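Local coordinates for protein putative NADH dehydrogenase/NAD(P)H nitroreductase (Parabacteroides distasonis, PDB 3M5K) that binds flavin mononucleotide as a homodimeric member of the nitroreductase family and probably serves as an FMN-dependent oxidoreductase, at residues L13-V18 against A101-L106; A80-G85 against K133-P138; E129-E134 against I141-V146. All blocks are in the same frame, centred on the assembly; numbering follows the deposited sequence.

Interaction 1: L13-V18 against A101-L106; sequences LNRKSV and ASQNLL. With FMN (flavin mononucleotide), chain C.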
loop_
_atom_site.group_PDB
_atom_site.type_symbol
_atom_site.label_atom_id
_atom_site.label_comp_id
_atom_site.label_asym_id
_atom_site.label_seq_id
_atom_site.Cartn_x
_atom_site.Cartn_y
_atom_site.Cartn_z
ATOM N N LEU A 13 4.538 -2.900 -12.426
ATOM C CA LEU A 13 5.961 -2.759 -12.752
ATOM C C LEU A 13 6.315 -1.451 -13.532
ATOM O O LEU A 13 7.455 -0.989 -13.496
ATOM C CB LEU A 13 6.452 -4.048 -13.459
ATOM C CG LEU A 13 6.398 -5.329 -12.613
ATOM C CD1 LEU A 13 6.611 -6.585 -13.528
ATOM C CD2 LEU A 13 7.370 -5.349 -11.370
ATOM N N ASN A 14 5.329 -0.831 -14.165
ATOM C CA ASN A 14 5.532 0.422 -14.892
ATOM C C ASN A 14 5.180 1.700 -14.142
ATOM O O ASN A 14 5.498 2.788 -14.609
ATOM C CB ASN A 14 4.768 0.374 -16.207
ATOM C CG ASN A 14 5.402 -0.604 -17.177
ATOM O OD1 ASN A 14 6.585 -0.503 -17.475
ATOM N ND2 ASN A 14 4.638 -1.567 -17.629
ATOM N N ARG A 15 4.512 1.575 -12.995
ATOM C CA ARG A 15 4.209 2.749 -12.184
ATOM C C ARG A 15 5.504 3.534 -11.844
ATOM O O ARG A 15 6.536 2.942 -11.506
ATOM C CB ARG A 15 3.472 2.325 -10.895
ATOM C CG ARG A 15 3.018 3.502 -10.005
ATOM C CD ARG A 15 3.139 3.175 -8.467
ATOM N NE ARG A 15 4.472 2.687 -8.152
ATOM C CZ ARG A 15 5.547 3.449 -7.975
ATOM N NH1 ARG A 15 5.445 4.770 -8.008
ATOM N NH2 ARG A 15 6.725 2.888 -7.753
ATOM N N LYS A 16 5.453 4.863 -11.944
ATOM C CA LYS A 16 6.531 5.715 -11.451
ATOM C C LYS A 16 5.966 7.002 -10.886
ATOM O O LYS A 16 4.841 7.353 -11.178
ATOM C CB LYS A 16 7.544 6.045 -12.561
ATOM C CG LYS A 16 7.014 6.988 -13.692
ATOM C CD LYS A 16 6.780 6.189 -14.970
ATOM C CE LYS A 16 5.393 5.954 -15.212
ATOM N NZ LYS A 16 5.230 5.176 -16.426
ATOM N N SER A 17 6.757 7.682 -10.060
ATOM C CA SER A 17 6.373 8.974 -9.502
ATOM C C SER A 17 6.448 10.011 -10.647
ATOM O O SER A 17 7.468 10.099 -11.324
ATOM C CB SER A 17 7.292 9.348 -8.354
ATOM O OG SER A 17 7.017 8.555 -7.210
ATOM N N VAL A 18 5.353 10.714 -10.890
ATOM C CA VAL A 18 5.293 11.754 -11.909
ATOM C C VAL A 18 5.087 13.073 -11.192
ATOM O O VAL A 18 4.136 13.234 -10.395
ATOM C CB VAL A 18 4.184 11.469 -12.958
ATOM C CG1 VAL A 18 4.063 12.646 -13.977
ATOM C CG2 VAL A 18 4.426 10.125 -13.637
ATOM N N ALA A 101 -4.339 1.857 0.649
ATOM C CA ALA A 101 -5.251 2.682 -0.137
ATOM C C ALA A 101 -4.496 3.579 -1.115
ATOM O O ALA A 101 -4.872 3.698 -2.307
ATOM C CB ALA A 101 -6.128 3.531 0.824
ATOM N N SER A 102 -3.452 4.236 -0.593
ATOM C CA SER A 102 -2.596 5.103 -1.401
ATOM C C SER A 102 -2.021 4.365 -2.601
ATOM O O SER A 102 -2.039 4.884 -3.723
ATOM C CB SER A 102 -1.517 5.760 -0.527
ATOM O OG SER A 102 -2.127 6.666 0.381
ATOM N N GLN A 103 -1.478 3.161 -2.369
ATOM C CA GLN A 103 -0.919 2.357 -3.440
ATOM C C GLN A 103 -1.950 1.963 -4.499
ATOM O O GLN A 103 -1.653 2.057 -5.694
ATOM C CB GLN A 103 -0.165 1.117 -2.867
ATOM C CG GLN A 103 0.632 0.282 -3.916
ATOM C CD GLN A 103 1.635 1.105 -4.675
ATOM O OE1 GLN A 103 2.028 2.194 -4.225
ATOM N NE2 GLN A 103 2.075 0.599 -5.822
ATOM N N ASN A 104 -3.163 1.573 -4.077
ATOM C CA ASN A 104 -4.260 1.363 -5.046
ATOM C C ASN A 104 -4.505 2.601 -5.932
ATOM O O ASN A 104 -4.730 2.485 -7.153
ATOM C CB ASN A 104 -5.578 1.015 -4.367
ATOM C CG ASN A 104 -5.723 -0.456 -4.000
ATOM O OD1 ASN A 104 -4.841 -1.275 -4.268
ATOM N ND2 ASN A 104 -6.839 -0.773 -3.316
ATOM N N LEU A 105 -4.457 3.777 -5.299
ATOM C CA LEU A 105 -4.756 5.048 -5.983
ATOM C C LEU A 105 -3.677 5.312 -7.031
ATOM O O LEU A 105 -3.981 5.644 -8.191
ATOM C CB LEU A 105 -4.891 6.196 -4.985
ATOM C CG LEU A 105 -5.366 7.544 -5.515
ATOM C CD1 LEU A 105 -6.117 8.239 -4.377
ATOM C CD2 LEU A 105 -4.223 8.412 -6.093
ATOM N N LEU A 106 -2.421 5.111 -6.661
ATOM C CA LEU A 106 -1.309 5.337 -7.587
ATOM C C LEU A 106 -1.364 4.383 -8.784
ATOM O O LEU A 106 -1.049 4.766 -9.924
ATOM C CB LEU A 106 0.031 5.190 -6.851
ATOM C CG LEU A 106 0.427 6.213 -5.753
ATOM C CD1 LEU A 106 1.807 5.832 -5.208
ATOM C CD2 LEU A 106 0.420 7.699 -6.242
HETATM N N1 FMN C . 8.275 12.139 -3.484
HETATM C C2 FMN C . 8.354 13.522 -3.401
HETATM O O2 FMN C . 8.588 14.216 -4.399
HETATM N N3 FMN C . 8.159 14.150 -2.191
HETATM C C4 FMN C . 7.923 13.464 -1.019
HETATM O O4 FMN C . 7.756 14.110 0.003
HETATM C C4A FMN C . 7.856 12.061 -1.073
HETATM N N5 FMN C . 7.650 11.303 0.086
HETATM C C5A FMN C . 7.387 9.944 -0.054
HETATM C C6 FMN C . 6.982 9.235 1.074
HETATM C C7 FMN C . 6.649 7.879 1.009
HETATM C C7M FMN C . 6.202 7.253 2.339
HETATM C C8 FMN C . 6.715 7.194 -0.255
HETATM C C8M FMN C . 6.369 5.730 -0.462
HETATM C C9 FMN C . 7.128 7.901 -1.370
HETATM C C9A FMN C . 7.476 9.296 -1.301
HETATM N N10 FMN C . 7.929 10.036 -2.430
HETATM C C10 FMN C . 8.032 11.415 -2.329
HETATM C "C1'" FMN C . 8.152 9.423 -3.789
HETATM C "C2'" FMN C . 9.505 8.696 -3.794
HETATM O "O2'" FMN C . 10.571 9.617 -3.989
HETATM C "C3'" FMN C . 9.540 7.617 -4.891
HETATM O "O3'" FMN C . 8.537 6.635 -4.682
HETATM C "C4'" FMN C . 10.916 6.980 -5.051
HETATM O "O4'" FMN C . 11.892 7.939 -5.488
HETATM C "C5'" FMN C . 10.839 5.803 -6.023
HETATM O "O5'" FMN C . 10.468 6.243 -7.319
HETATM P P FMN C . 9.163 5.706 -8.100
HETATM O O1P FMN C . 9.331 4.201 -8.262
HETATM O O2P FMN C . 7.882 6.083 -7.351
HETATM O O3P FMN C . 9.145 6.417 -9.423
#
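R15, the first residue to leave helical geometry after helix 7-14, passes L106 of helix 94-111 at a CA–CA distance of 7.6 Å, and it carries the whole meeting of 13-18 with 101-106. Its aliphatic part does most of the packing: CD lies 4.0 Å from L106 CB and 3.8 Å from Q103 NE2. The guanidinium and the Q103 amide are turned 70° apart, and the amide nitrogen donates to N104 OD1 of the second subunit. The guanidinium itself is directed mostly to the cofactor and the second subunit. CG sits anti to the backbone N (chi1 -176°), and further bends at chi2 and chi3 bring the guanidinium round to the FMN phosphate. NH1 gives O2P a nearly straight bond of 2.8 Å (167°), with the oxygen at the guanidinium's edge, and NH2 reaches O1P at 3.0 Å. Two bonds to two different oxygens restrict the rotation of the group. NH2 also bonds A40 O of the second subunit. S17 adds a backbone and a side-chain grip: its N reaches FMN O3P at 2.8 Å and its OG reaches O2P at 2.6 Å. O2P is therefore held from both residues, while K161 and K159 also hydrogen-bond FMN, and together with R15 they probably favour binding of its negative charge. The site is completed across the dimer, where S43 N of the second subunit binds the same flavin. L106 packs on strands 115-120 and 141-150, so near R15 the helix separates the segment from the sheet, while V18 joins strand 115-120 directly through A116.

Interaction 2: A80-G85 against K133-P138; sequences AIVVCG and KELRLP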
loop_
_atom_site.group_PDB
_atom_site.type_symbol
_atom_site.label_atom_id
_atom_site.label_comp_id
_atom_site.label_asym_id
_atom_site.label_seq_id
_atom_site.Cartn_x
_atom_site.Cartn_y
_atom_site.Cartn_z
ATOM N N ALA A 80 -5.111 17.660 -6.434
ATOM C CA ALA A 80 -4.380 16.724 -5.587
ATOM C C ALA A 80 -5.375 16.023 -4.683
ATOM O O ALA A 80 -6.419 16.575 -4.328
ATOM C CB ALA A 80 -3.328 17.459 -4.754
ATOM N N ILE A 81 -5.009 14.816 -4.271
ATOM C CA ILE A 81 -5.781 14.065 -3.310
ATOM C C ILE A 81 -4.951 13.830 -2.041
ATOM O O ILE A 81 -3.813 13.351 -2.102
ATOM C CB ILE A 81 -6.241 12.706 -3.882
ATOM C CG1 ILE A 81 -7.116 12.942 -5.130
ATOM C CG2 ILE A 81 -7.003 11.910 -2.811
ATOM C CD1 ILE A 81 -7.411 11.674 -5.965
ATOM N N VAL A 82 -5.540 14.169 -0.908
ATOM C CA VAL A 82 -4.916 13.970 0.413
ATOM C C VAL A 82 -5.557 12.771 1.103
ATOM O O VAL A 82 -6.768 12.779 1.374
ATOM C CB VAL A 82 -5.037 15.258 1.279
ATOM C CG1 VAL A 82 -4.414 15.075 2.678
ATOM C CG2 VAL A 82 -4.349 16.460 0.506
ATOM N N VAL A 83 -4.764 11.714 1.307
ATOM C CA VAL A 83 -5.243 10.538 2.002
ATOM C C VAL A 83 -4.990 10.717 3.493
ATOM O O VAL A 83 -3.865 10.965 3.898
ATOM C CB VAL A 83 -4.602 9.215 1.459
ATOM C CG1 VAL A 83 -5.216 7.985 2.207
ATOM C CG2 VAL A 83 -4.742 9.136 -0.096
ATOM N N CYS A 84 -6.059 10.568 4.289
ATOM C CA CYS A 84 -6.034 10.741 5.730
ATOM C C CYS A 84 -6.512 9.485 6.456
ATOM O O CYS A 84 -7.272 8.693 5.894
ATOM C CB CYS A 84 -6.943 11.900 6.145
ATOM S SG CYS A 84 -6.576 13.495 5.360
ATOM N N GLY A 85 -6.081 9.330 7.706
ATOM C CA GLY A 85 -6.591 8.271 8.538
ATOM C C GLY A 85 -7.300 8.807 9.748
ATOM O O GLY A 85 -6.957 9.883 10.293
ATOM N N LYS A 133 -3.904 22.645 8.839
ATOM C CA LYS A 133 -4.338 24.034 8.824
ATOM C C LYS A 133 -5.108 24.374 7.555
ATOM O O LYS A 133 -6.244 24.812 7.615
ATOM C CB LYS A 133 -3.125 24.968 8.967
ATOM C CG LYS A 133 -3.468 26.468 8.852
ATOM C CD LYS A 133 -4.459 26.874 9.929
ATOM N N GLU A 134 -4.484 24.161 6.405
ATOM C CA GLU A 134 -5.074 24.570 5.126
ATOM C C GLU A 134 -6.366 23.806 4.794
ATOM O O GLU A 134 -7.216 24.302 4.066
ATOM C CB GLU A 134 -4.087 24.396 3.980
ATOM C CG GLU A 134 -2.902 25.371 3.993
ATOM C CD GLU A 134 -3.365 26.815 4.046
ATOM O OE1 GLU A 134 -4.133 27.170 3.110
ATOM O OE2 GLU A 134 -3.018 27.496 5.061
ATOM N N LEU A 135 -6.523 22.592 5.327
ATOM C CA LEU A 135 -7.691 21.778 4.980
ATOM C C LEU A 135 -8.655 21.630 6.144
ATOM O O LEU A 135 -9.649 20.898 6.048
ATOM C CB LEU A 135 -7.215 20.412 4.466
ATOM C CG LEU A 135 -6.334 20.463 3.206
ATOM C CD1 LEU A 135 -5.906 19.027 2.773
ATOM C CD2 LEU A 135 -7.020 21.218 2.079
ATOM N N ARG A 136 -8.377 22.310 7.244
ATOM C CA ARG A 136 -9.258 22.312 8.423
ATOM C C ARG A 136 -9.580 20.879 8.877
ATOM O O ARG A 136 -10.722 20.528 9.176
ATOM C CB ARG A 136 -10.535 23.159 8.169
ATOM C CG ARG A 136 -10.237 24.632 7.950
ATOM C CD ARG A 136 -11.407 25.390 7.310
ATOM N NE ARG A 136 -11.882 24.713 6.112
ATOM C CZ ARG A 136 -11.267 24.716 4.943
ATOM N NH1 ARG A 136 -10.160 25.410 4.748
ATOM N NH2 ARG A 136 -11.791 24.025 3.936
ATOM N N LEU A 137 -8.535 20.061 8.971
ATOM C CA LEU A 137 -8.691 18.675 9.412
ATOM C C LEU A 137 -8.867 18.596 10.911
ATOM O O LEU A 137 -8.041 19.121 11.651
ATOM C CB LEU A 137 -7.476 17.811 8.991
ATOM C CG LEU A 137 -7.229 17.793 7.483
ATOM C CD1 LEU A 137 -5.989 16.900 7.164
ATOM C CD2 LEU A 137 -8.450 17.384 6.625
ATOM N N PRO A 138 -9.934 17.917 11.370
ATOM C CA PRO A 138 -10.157 17.709 12.806
ATOM C C PRO A 138 -8.969 16.974 13.438
ATOM O O PRO A 138 -8.262 16.263 12.724
ATOM C CB PRO A 138 -11.431 16.835 12.857
ATOM C CG PRO A 138 -12.006 16.852 11.520
ATOM C CD PRO A 138 -11.009 17.353 10.533
#
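V82 and L135 meet tip to tip, and beside them C84 touches L137; these two pairs make up the contact of strand 79-86 with the end of helix 125-135 and the turn that follows. V82 and L135 each bury about as much surface as any residue here. CG2 of the valine stands 3.8 Å from CD1 of the leucine, and V82 CB lies close behind, at 4.1 Å from the same methyl. The second pair repeats the pattern two residues further along both segments, with L137 CD1 3.9 Å from C84 SG. Alternation along the strand explains the spacing on one side, since V82 and C84 point to the same face of the sheet. On the other side the chain has to work harder. R136 takes a positive phi of 53° in a Schellman motif that closes the helix, and this turn lets L135 and L137 both face the strand while R136 is exposed between them. Each leucine holds CG anti to its own carbonyl carbon (chi1 -61° and -58°) with an extended chi2, which carries a CD1 methyl straight out to the sheet. The backbones can therefore stay well apart, V82 CA and L135 CA at 9.5 Å. Around the pairs, I53 and V146 from the flanking strands touch V82, and P143 touches L137, while I81 and V83 pack against helix 94-111 on the reverse face. All that passes between the two segments is methyl and sulfur surface, with the thiol acting as an apolar neighbour. Such contacts are short-ranged and barely directional, so the fit depends on shape and on the exclusion of water.

Interaction 3: E129-E134 against I141-V146; sequences EIVRKE and IMPLNV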
loop_
_atom_site.group_PDB
_atom_site.type_symbol
_atom_site.label_atom_id
_atom_site.label_comp_id
_atom_site.label_asym_id
_atom_site.label_seq_id
_atom_site.Cartn_x
_atom_site.Cartn_y
_atom_site.Cartn_z
ATOM N N GLU A 129 1.289 20.028 10.268
ATOM C CA GLU A 129 0.728 21.338 10.649
ATOM C C GLU A 129 0.097 22.096 9.494
ATOM O O GLU A 129 -1.051 22.529 9.590
ATOM C CB GLU A 129 1.786 22.199 11.325
ATOM C CG GLU A 129 1.268 23.464 11.971
ATOM C CD GLU A 129 0.906 24.558 11.008
ATOM O OE1 GLU A 129 1.622 24.768 10.006
ATOM O OE2 GLU A 129 -0.109 25.229 11.287
ATOM N N ILE A 130 0.794 22.189 8.365
ATOM C CA ILE A 130 0.311 23.016 7.277
ATOM C C ILE A 130 -0.849 22.376 6.549
ATOM O O ILE A 130 -1.801 23.051 6.168
ATOM C CB ILE A 130 1.473 23.464 6.335
ATOM C CG1 ILE A 130 0.971 24.542 5.353
ATOM C CG2 ILE A 130 2.160 22.258 5.588
ATOM C CD1 ILE A 130 2.091 25.196 4.598
ATOM N N VAL A 131 -0.806 21.053 6.399
ATOM C CA VAL A 131 -1.889 20.356 5.743
ATOM C C VAL A 131 -3.140 20.383 6.588
ATOM O O VAL A 131 -4.223 20.658 6.054
ATOM C CB VAL A 131 -1.485 18.919 5.316
ATOM C CG1 VAL A 131 -2.720 18.137 4.793
ATOM C CG2 VAL A 131 -0.302 18.978 4.267
ATOM N N ARG A 132 -3.006 20.143 7.890
ATOM C CA ARG A 132 -4.133 20.227 8.796
ATOM C C ARG A 132 -4.757 21.626 8.792
ATOM O O ARG A 132 -5.971 21.763 8.795
ATOM C CB ARG A 132 -3.732 19.817 10.218
ATOM C CG ARG A 132 -4.797 20.064 11.262
ATOM C CD ARG A 132 -4.433 19.626 12.672
ATOM N NE ARG A 132 -3.806 18.305 12.707
ATOM C CZ ARG A 132 -4.458 17.160 12.513
ATOM N NH1 ARG A 132 -5.762 17.143 12.278
ATOM N NH2 ARG A 132 -3.807 16.029 12.598
ATOM N N LYS A 133 -3.904 22.645 8.839
ATOM C CA LYS A 133 -4.338 24.034 8.824
ATOM C C LYS A 133 -5.108 24.374 7.555
ATOM O O LYS A 133 -6.244 24.812 7.615
ATOM C CB LYS A 133 -3.125 24.968 8.967
ATOM C CG LYS A 133 -3.468 26.468 8.852
ATOM C CD LYS A 133 -4.459 26.874 9.929
ATOM N N GLU A 134 -4.484 24.161 6.405
ATOM C CA GLU A 134 -5.074 24.570 5.126
ATOM C C GLU A 134 -6.366 23.806 4.794
ATOM O O GLU A 134 -7.216 24.302 4.066
ATOM C CB GLU A 134 -4.087 24.396 3.980
ATOM C CG GLU A 134 -2.902 25.371 3.993
ATOM C CD GLU A 134 -3.365 26.815 4.046
ATOM O OE1 GLU A 134 -4.133 27.170 3.110
ATOM O OE2 GLU A 134 -3.018 27.496 5.061
ATOM N N ILE A 141 -8.207 13.299 12.695
ATOM C CA ILE A 141 -7.931 13.003 11.288
ATOM C C ILE A 141 -6.472 13.347 11.002
ATOM O O ILE A 141 -6.050 14.503 11.170
ATOM C CB ILE A 141 -8.905 13.751 10.341
ATOM C CG1 ILE A 141 -10.366 13.355 10.657
ATOM C CG2 ILE A 141 -8.489 13.519 8.877
ATOM C CD1 ILE A 141 -10.733 11.862 10.436
HETATM N N MSE A 142 -5.687 12.339 10.626
HETATM C CA MSE A 142 -4.248 12.512 10.341
HETATM C C MSE A 142 -3.975 12.428 8.849
HETATM O O MSE A 142 -4.249 11.408 8.218
HETATM C CB MSE A 142 -3.434 11.428 11.045
HETATM C CG MSE A 142 -1.934 11.478 10.774
HETATM SE SE MSE A 142 -1.118 13.179 11.267
HETATM C CE MSE A 142 -1.844 13.199 13.107
ATOM N N PRO A 143 -3.404 13.493 8.268
ATOM C CA PRO A 143 -3.008 13.373 6.864
ATOM C C PRO A 143 -1.743 12.525 6.635
ATOM O O PRO A 143 -0.687 12.784 7.239
ATOM C CB PRO A 143 -2.775 14.826 6.437
ATOM C CG PRO A 143 -2.328 15.513 7.742
ATOM C CD PRO A 143 -3.132 14.859 8.815
ATOM N N LEU A 144 -1.882 11.492 5.785
ATOM C CA LEU A 144 -0.769 10.596 5.493
ATOM C C LEU A 144 0.139 11.237 4.434
ATOM O O LEU A 144 1.360 11.186 4.528
ATOM C CB LEU A 144 -1.242 9.229 4.966
ATOM C CG LEU A 144 -0.093 8.242 4.636
ATOM C CD1 LEU A 144 0.820 7.976 5.884
ATOM C CD2 LEU A 144 -0.730 6.923 4.094
ATOM N N ASN A 145 -0.490 11.785 3.411
ATOM C CA ASN A 145 0.231 12.246 2.209
ATOM C C ASN A 145 -0.554 13.294 1.440
ATOM O O ASN A 145 -1.723 13.505 1.701
ATOM C CB ASN A 145 0.606 11.047 1.306
ATOM C CG ASN A 145 -0.584 10.168 0.943
ATOM O OD1 ASN A 145 -1.713 10.648 0.794
ATOM N ND2 ASN A 145 -0.344 8.857 0.829
ATOM N N VAL A 146 0.118 13.958 0.497
ATOM C CA VAL A 146 -0.549 14.686 -0.562
ATOM C C VAL A 146 -0.153 14.046 -1.871
ATOM O O VAL A 146 1.041 13.837 -2.149
ATOM C CB VAL A 146 -0.195 16.233 -0.575
ATOM C CG1 VAL A 146 -1.030 16.947 -1.686
ATOM C CG2 VAL A 146 -0.380 16.859 0.834
#
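V131 sets its CG1 methyl against the CB–CG edge of P143, 3.7 Å from CB, while its other methyl, CG2, lies 4.0 Å from V146 CG2. In both pairs the side chains slide past each other in opposite directions. The branching of V131 thus serves two residues of the strand that are three positions apart, and M64 of helix 58-67 touches the same valine. One helical step on, R132 supplies the polar part. Its chain runs extended through chi1 and chi2 and then bends at chi3 (-44°), which turns the guanidinium to the beginning of the strand. NH1 donates to I141 O at 2.9 Å, approaching nearly along the C=O axis, although the oxygen stands somewhat out of the guanidinium plane and the N-H...O angle is only 142°. NH2 adds a weak bond of 3.1 Å to the same oxygen. The arrangement belongs to the packing of a helix on an antiparallel sheet: helix 125-135 runs obliquely over strand 141-150, with short-segment axes 8.7 Å apart and their directions at 120°, and this strand lies between 79-86 and 115-120 in the four-stranded sheet. A short connection joins helix to strand, and R132 spans it, for NH1 also bonds L137 O within that connection. With an alanine here, I141 O and L137 O would probably lose these donors and the turn would be less firmly tied to the strand. The selenomethionine M142 crosses the arginine at about a right angle; the approach of its CE to the guanidinium's edge, 3.5 Å from NH2, is less certain because the residue was modelled in two conformers, while P143 CD sits obliquely at 4.0 Å from that nitrogen.

How the interactions relate
All three contacts are largely buried, but they differ in chemistry with their place. Interactions 2 and 3 share helix 125-135 and pack it, with its following turn, on neighbouring strands of one sheet; V83 O and L144 N, probably hydrogen-bonded, help to join those strands. Interaction 2 is purely apolar, whereas interaction 3 adds an arginine at its partly exposed border. Interaction 1 lies toward the opposite face of the sheet, about 20 Å from either centre, and its sparse packing accompanies a charged phosphate site at the dimer interface. Helix 94-111 links it to the others, through V83 packing on S102 and a probable hydrogen bond between S102 OG and N145 ND2.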